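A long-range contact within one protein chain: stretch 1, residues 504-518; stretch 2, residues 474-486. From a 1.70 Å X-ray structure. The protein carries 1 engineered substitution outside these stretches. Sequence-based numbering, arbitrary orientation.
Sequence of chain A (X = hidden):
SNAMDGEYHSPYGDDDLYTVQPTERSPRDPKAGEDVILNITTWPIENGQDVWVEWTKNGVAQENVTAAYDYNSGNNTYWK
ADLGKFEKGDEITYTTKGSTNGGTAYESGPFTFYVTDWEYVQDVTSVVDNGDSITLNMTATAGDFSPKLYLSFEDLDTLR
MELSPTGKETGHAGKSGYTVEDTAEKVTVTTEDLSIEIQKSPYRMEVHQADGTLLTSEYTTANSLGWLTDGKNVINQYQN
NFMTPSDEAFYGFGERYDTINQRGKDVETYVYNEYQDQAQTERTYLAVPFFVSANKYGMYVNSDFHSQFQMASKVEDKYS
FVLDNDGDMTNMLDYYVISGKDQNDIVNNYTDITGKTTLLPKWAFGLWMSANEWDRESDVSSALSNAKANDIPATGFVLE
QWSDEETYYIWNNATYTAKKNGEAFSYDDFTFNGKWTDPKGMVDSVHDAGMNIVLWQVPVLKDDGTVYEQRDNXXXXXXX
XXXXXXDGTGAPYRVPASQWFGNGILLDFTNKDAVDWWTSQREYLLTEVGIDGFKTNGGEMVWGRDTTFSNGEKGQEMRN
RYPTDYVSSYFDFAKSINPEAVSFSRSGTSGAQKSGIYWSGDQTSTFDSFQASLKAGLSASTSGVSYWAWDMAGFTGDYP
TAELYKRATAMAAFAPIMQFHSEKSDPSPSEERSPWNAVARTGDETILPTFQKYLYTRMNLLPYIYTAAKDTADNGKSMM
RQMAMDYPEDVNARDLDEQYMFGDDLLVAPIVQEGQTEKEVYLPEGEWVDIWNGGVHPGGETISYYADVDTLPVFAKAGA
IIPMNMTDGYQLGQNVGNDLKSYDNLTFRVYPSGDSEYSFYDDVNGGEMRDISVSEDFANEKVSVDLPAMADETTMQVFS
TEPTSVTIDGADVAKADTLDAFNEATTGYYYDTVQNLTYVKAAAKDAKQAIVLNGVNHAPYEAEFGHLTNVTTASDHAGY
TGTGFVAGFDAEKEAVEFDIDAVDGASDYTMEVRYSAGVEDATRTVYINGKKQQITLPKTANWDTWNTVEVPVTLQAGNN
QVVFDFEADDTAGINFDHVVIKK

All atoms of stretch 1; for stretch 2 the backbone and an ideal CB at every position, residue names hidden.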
# COMPACT_ATOMS: atom_id res chain seq x y z
N GLY A 504 9.06 18.82 -23.20
CA GLY A 504 9.23 19.59 -21.97
C GLY A 504 10.59 19.33 -21.34
O GLY A 504 11.18 18.26 -21.54
N ILE A 505 11.06 20.28 -20.54
CA ILE A 505 12.36 20.16 -19.90
C ILE A 505 12.17 19.78 -18.43
O ILE A 505 11.55 20.51 -17.65
CB ILE A 505 13.16 21.48 -20.06
CG1 ILE A 505 13.34 21.83 -21.55
CG2 ILE A 505 14.52 21.38 -19.38
CD1 ILE A 505 13.88 23.22 -21.81
N LEU A 506 12.69 18.62 -18.04
CA LEU A 506 12.63 18.22 -16.64
C LEU A 506 13.53 19.08 -15.75
O LEU A 506 14.64 19.42 -16.15
CB LEU A 506 13.06 16.76 -16.46
CG LEU A 506 12.16 15.64 -16.95
CD1 LEU A 506 12.77 14.34 -16.42
CD2 LEU A 506 10.75 15.81 -16.39
N LEU A 507 13.03 19.44 -14.58
CA LEU A 507 13.86 20.07 -13.56
C LEU A 507 14.76 19.00 -12.95
O LEU A 507 14.29 17.93 -12.58
CB LEU A 507 12.98 20.74 -12.49
CG LEU A 507 13.60 21.68 -11.43
CD1 LEU A 507 14.30 20.95 -10.29
CD2 LEU A 507 14.52 22.72 -12.08
N ASP A 508 16.05 19.28 -12.86
CA ASP A 508 16.95 18.33 -12.24
C ASP A 508 16.86 18.40 -10.72
O ASP A 508 17.52 19.23 -10.09
CB ASP A 508 18.39 18.56 -12.72
CG ASP A 508 19.39 17.58 -12.10
OD1 ASP A 508 19.00 16.72 -11.26
OD2 ASP A 508 20.58 17.66 -12.49
N PHE A 509 16.04 17.51 -10.13
CA PHE A 509 15.84 17.49 -8.68
C PHE A 509 17.05 17.03 -7.87
O PHE A 509 17.03 17.11 -6.64
CB PHE A 509 14.53 16.77 -8.29
CG PHE A 509 13.31 17.57 -8.61
CD1 PHE A 509 12.86 18.55 -7.72
CD2 PHE A 509 12.67 17.42 -9.84
CE1 PHE A 509 11.74 19.33 -8.03
CE2 PHE A 509 11.55 18.20 -10.16
CZ PHE A 509 11.10 19.17 -9.25
N THR A 510 18.12 16.63 -8.55
CA THR A 510 19.40 16.31 -7.88
C THR A 510 20.23 17.57 -7.61
O THR A 510 21.22 17.53 -6.88
CB THR A 510 20.27 15.26 -8.63
OG1 THR A 510 20.93 15.83 -9.76
CG2 THR A 510 19.46 14.04 -9.05
N ASN A 511 19.81 18.68 -8.23
CA ASN A 511 20.57 19.92 -8.23
C ASN A 511 19.91 20.85 -7.21
O ASN A 511 18.84 21.39 -7.47
CB ASN A 511 20.56 20.49 -9.67
CG ASN A 511 21.31 21.81 -9.82
OD1 ASN A 511 21.48 22.57 -8.86
ND2 ASN A 511 21.71 22.11 -11.05
N LYS A 512 20.54 21.03 -6.05
CA LYS A 512 19.94 21.80 -4.95
C LYS A 512 19.56 23.24 -5.37
O LYS A 512 18.48 23.71 -5.03
CB LYS A 512 20.83 21.80 -3.70
CG LYS A 512 20.16 22.36 -2.44
CD LYS A 512 21.22 22.67 -1.38
CE LYS A 512 20.66 23.53 -0.25
NZ LYS A 512 21.61 23.53 0.90
N ASP A 513 20.44 23.90 -6.13
CA ASP A 513 20.15 25.23 -6.67
C ASP A 513 18.92 25.24 -7.61
O ASP A 513 18.10 26.16 -7.54
CB ASP A 513 21.36 25.84 -7.39
CG ASP A 513 22.57 26.08 -6.48
OD1 ASP A 513 22.44 26.22 -5.25
OD2 ASP A 513 23.68 26.17 -7.03
N ALA A 514 18.79 24.22 -8.45
CA ALA A 514 17.63 24.09 -9.35
C ALA A 514 16.33 23.94 -8.57
O ALA A 514 15.31 24.55 -8.91
CB ALA A 514 17.80 22.90 -10.29
N VAL A 515 16.38 23.09 -7.54
CA VAL A 515 15.23 22.84 -6.66
C VAL A 515 14.83 24.12 -5.95
O VAL A 515 13.65 24.47 -5.92
CB VAL A 515 15.55 21.71 -5.65
CG1 VAL A 515 14.38 21.49 -4.67
CG2 VAL A 515 15.86 20.43 -6.43
N ASP A 516 15.82 24.82 -5.38
CA ASP A 516 15.56 26.09 -4.71
C ASP A 516 14.88 27.09 -5.64
O ASP A 516 13.92 27.74 -5.23
CB ASP A 516 16.85 26.68 -4.10
CG ASP A 516 17.35 25.90 -2.87
OD1 ASP A 516 16.55 25.15 -2.24
OD2 ASP A 516 18.54 26.02 -2.54
N TRP A 517 15.34 27.18 -6.88
CA TRP A 517 14.72 28.05 -7.88
C TRP A 517 13.29 27.62 -8.18
O TRP A 517 12.37 28.41 -8.07
CB TRP A 517 15.52 28.10 -9.18
CG TRP A 517 14.77 28.79 -10.25
CD1 TRP A 517 14.41 30.11 -10.28
CD2 TRP A 517 14.25 28.19 -11.45
NE1 TRP A 517 13.69 30.37 -11.42
CE2 TRP A 517 13.58 29.22 -12.16
CE3 TRP A 517 14.28 26.89 -12.00
CZ2 TRP A 517 12.96 29.00 -13.41
CZ3 TRP A 517 13.65 26.66 -13.24
CH2 TRP A 517 13.01 27.72 -13.93
N TRP A 518 13.12 26.37 -8.56
CA TRP A 518 11.80 25.85 -8.94
C TRP A 518 10.78 26.08 -7.83
O TRP A 518 9.69 26.61 -8.08
CB TRP A 518 11.93 24.37 -9.23
CG TRP A 518 10.74 23.72 -9.86
CD1 TRP A 518 9.74 23.03 -9.22
CD2 TRP A 518 10.47 23.61 -11.26
NE1 TRP A 518 8.85 22.52 -10.14
CE2 TRP A 518 9.28 22.85 -11.40
CE3 TRP A 518 11.13 24.08 -12.42
CZ2 TRP A 518 8.72 22.55 -12.66
CZ3 TRP A 518 10.57 23.77 -13.68
CH2 TRP A 518 9.37 23.01 -13.78
N UNK A 474 11.31 31.72 -18.31
CA UNK A 474 11.74 30.69 -17.37
C UNK A 474 12.61 29.63 -18.03
O UNK A 474 13.60 29.19 -17.44
CB UNK A 474 10.52 30.03 -16.73
N UNK A 475 12.25 29.25 -19.26
CA UNK A 475 13.00 28.25 -20.00
C UNK A 475 14.42 28.72 -20.30
O UNK A 475 15.38 27.97 -20.10
CB UNK A 475 12.27 27.91 -21.30
N UNK A 476 14.56 29.95 -20.79
CA UNK A 476 15.87 30.51 -21.08
C UNK A 476 16.77 30.52 -19.84
O UNK A 476 17.93 30.12 -19.92
CB UNK A 476 15.72 31.93 -21.63
N UNK A 477 16.21 30.93 -18.71
CA UNK A 477 16.92 30.93 -17.43
C UNK A 477 17.33 29.52 -16.98
O UNK A 477 18.49 29.29 -16.61
CB UNK A 477 16.04 31.58 -16.36
N UNK A 478 16.36 28.60 -17.03
CA UNK A 478 16.57 27.22 -16.63
C UNK A 478 17.73 26.58 -17.39
O UNK A 478 18.60 25.95 -16.79
CB UNK A 478 15.29 26.41 -16.85
N UNK A 479 17.75 26.76 -18.71
CA UNK A 479 18.82 26.24 -19.56
C UNK A 479 20.17 26.89 -19.23
O UNK A 479 21.15 26.17 -19.00
CB UNK A 479 18.48 26.47 -21.03
N UNK A 480 20.22 28.23 -19.18
CA UNK A 480 21.48 28.95 -18.91
C UNK A 480 22.11 28.60 -17.55
O UNK A 480 23.34 28.61 -17.41
CB UNK A 480 21.23 30.46 -18.97
N UNK A 481 21.27 28.27 -16.56
CA UNK A 481 21.74 27.91 -15.22
C UNK A 481 22.16 26.46 -15.07
O UNK A 481 22.75 26.08 -14.06
CB UNK A 481 20.64 28.21 -14.20
N UNK A 482 21.84 25.64 -16.07
CA UNK A 482 22.06 24.20 -16.00
C UNK A 482 21.12 23.55 -15.00
O UNK A 482 21.51 22.60 -14.32
CB UNK A 482 23.51 23.90 -15.63
N UNK A 483 19.90 24.07 -14.90
CA UNK A 483 18.90 23.56 -13.95
C UNK A 483 18.09 22.39 -14.51
O UNK A 483 17.40 21.69 -13.76
CB UNK A 483 17.95 24.69 -13.55
N UNK A 484 18.19 22.19 -15.82
CA UNK A 484 17.72 20.96 -16.45
C UNK A 484 18.75 19.85 -16.22
O UNK A 484 19.89 20.12 -15.82
CB UNK A 484 17.47 21.17 -17.94
N UNK A 485 18.37 18.60 -16.51
CA UNK A 485 19.37 17.57 -16.76
C UNK A 485 19.98 17.82 -18.15
O UNK A 485 19.47 18.62 -18.95
CB UNK A 485 18.76 16.17 -16.67
N UNK A 486 21.09 17.15 -18.42
CA UNK A 486 21.74 17.26 -19.71
C UNK A 486 21.43 16.06 -20.57
O UNK A 486 21.33 14.94 -20.05
CB UNK A 486 23.25 17.41 -19.54

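Position 474 lies in a helix running nearly antiparallel to helix 512-518. Its CA-to-CB bond points sideways, with the ideal CB 4.2 Å from W517 CZ2, so many side chains could pass the indole. The deposited residue is D474, whose carboxylate is hydrogen-bonded elsewhere in the structure.

At 475 the bond is again sideways, the ideal CB 5.0 Å from I505 CD1; a long chain could lay its methylenes there. E475 does so, CG lying 3.6 Å from I505 CD1. At 476, out of reach, stretch 1 sets no demand, and most helix-compatible, especially polar, residues would do; it is E476.

Position 477 points toward stretch 1, its ideal CB 5.0 Å from W517 CZ2. A large apolar or aromatic group could cover the indole. Y477 presents its ring edge to the W517 face, with CE2 3.6 Å from W517 CD1.

At 478 the bond points sideways, the ideal CB of 478 being 3.9 Å from W517 CH2, with apolar surface from I505, L507 and W518 further on. A long, unbranched apolar chain suits this path. M478, with all three chi angles t, sends CE to 3.7 Å from I505 CG2 and 4.0 Å from L507 CD2, while its CG packs 3.8 Å from W517 CZ3.

No atom of stretch 1 lies within 5.5 Å of the ideal CB at 479, so only a longer chain could touch it. I479 brings CD1 to 3.8 Å from I505 CD1. Positions 480 and 481 leave room for polar side chains: S480 OG donates to Y477 O, and the side chain of Q481 stays clear of stretch 1. Whatever the side chain, the backbone O of 481 can accept from a water that also binds N511 ND2.

Position 482 has phi 70°, which favours glycine. G482 ends the helix in a Schellman motif.

At 483 the ideal CB lies 3.7 Å from A514 CB and 4.5 Å from W517 CE3, beside a broad surface suited to a flat, large side chain. Y483 fills it: A514 CA sits over its ring face, 3.7 Å from the centroid, and CD2 approaches W517 CE3 at 3.6 Å. Y483 O accepts a hydrogen bond from D508 N at 2.9 Å.

The ideal CB at 484 is 3.3 Å from I505 CG2, although the bond points away overall; space is tight and a small residue is the natural fit. S484 CB lies 3.4 Å from I505 CG2, and its OG donates a hydrogen bond to the backbone O of 485. At 485, the ideal CB is 4.6 Å from D508 CB, and small or modest apolar groups would suit; A485 also links its N to L506 O through a water. Position 486 points away, unconstrained by stretch 1, so polar or other residues would suit; it is D486.

Stretch 2 (474-486) DEEYMISQGYSAD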
# COMPACT_ATOMS: atom_id res chain seq x y z
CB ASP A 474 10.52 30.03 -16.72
CG ASP A 474 9.79 30.96 -15.75
OD1 ASP A 474 10.24 32.10 -15.51
OD2 ASP A 474 8.74 30.53 -15.22
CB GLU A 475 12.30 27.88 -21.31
CG GLU A 475 13.01 26.74 -22.00
CD GLU A 475 12.32 26.25 -23.25
OE1 GLU A 475 13.02 26.07 -24.27
OE2 GLU A 475 11.10 26.04 -23.22
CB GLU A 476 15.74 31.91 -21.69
CG GLU A 476 17.06 32.47 -22.23
CD GLU A 476 16.88 33.74 -23.05
OE1 GLU A 476 15.72 34.08 -23.39
OE2 GLU A 476 17.90 34.39 -23.36
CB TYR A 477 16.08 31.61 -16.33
CG TYR A 477 16.78 31.71 -14.99
CD1 TYR A 477 17.88 32.56 -14.80
CD2 TYR A 477 16.35 30.94 -13.89
CE1 TYR A 477 18.52 32.66 -13.57
CE2 TYR A 477 16.99 31.03 -12.66
CZ TYR A 477 18.07 31.88 -12.51
OH TYR A 477 18.72 31.98 -11.30
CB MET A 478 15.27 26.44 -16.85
CG MET A 478 15.26 25.03 -16.31
SD MET A 478 13.65 24.35 -16.69
CE MET A 478 13.83 22.72 -15.98
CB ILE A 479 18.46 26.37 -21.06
CG1 ILE A 479 17.22 25.51 -21.37
CG2 ILE A 479 19.63 25.95 -21.94
CD1 ILE A 479 16.57 25.81 -22.70
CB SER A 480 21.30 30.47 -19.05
OG SER A 480 20.64 31.01 -17.91
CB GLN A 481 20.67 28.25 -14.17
CG GLN A 481 20.43 29.73 -13.98
CD GLN A 481 21.72 30.51 -13.81
OE1 GLN A 481 22.37 30.42 -12.77
NE2 GLN A 481 22.10 31.29 -14.83
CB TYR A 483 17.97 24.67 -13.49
CG TYR A 483 18.58 25.69 -12.53
CD1 TYR A 483 19.80 25.46 -11.89
CD2 TYR A 483 17.89 26.87 -12.23
CE1 TYR A 483 20.33 26.38 -11.00
CE2 TYR A 483 18.41 27.81 -11.34
CZ TYR A 483 19.62 27.56 -10.73
OH TYR A 483 20.14 28.48 -9.85
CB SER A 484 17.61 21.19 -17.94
OG SER A 484 18.87 21.57 -18.46
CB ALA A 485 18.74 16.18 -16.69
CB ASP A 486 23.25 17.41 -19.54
CG ASP A 486 23.91 17.90 -20.78
OD1 ASP A 486 23.88 19.14 -21.00
OD2 ASP A 486 24.42 17.06 -21.55
O HOH W 1 23.34 24.34 -11.82
O HOH W 2 21.47 20.09 -13.23
O HOH W 3 16.05 18.14 -18.24
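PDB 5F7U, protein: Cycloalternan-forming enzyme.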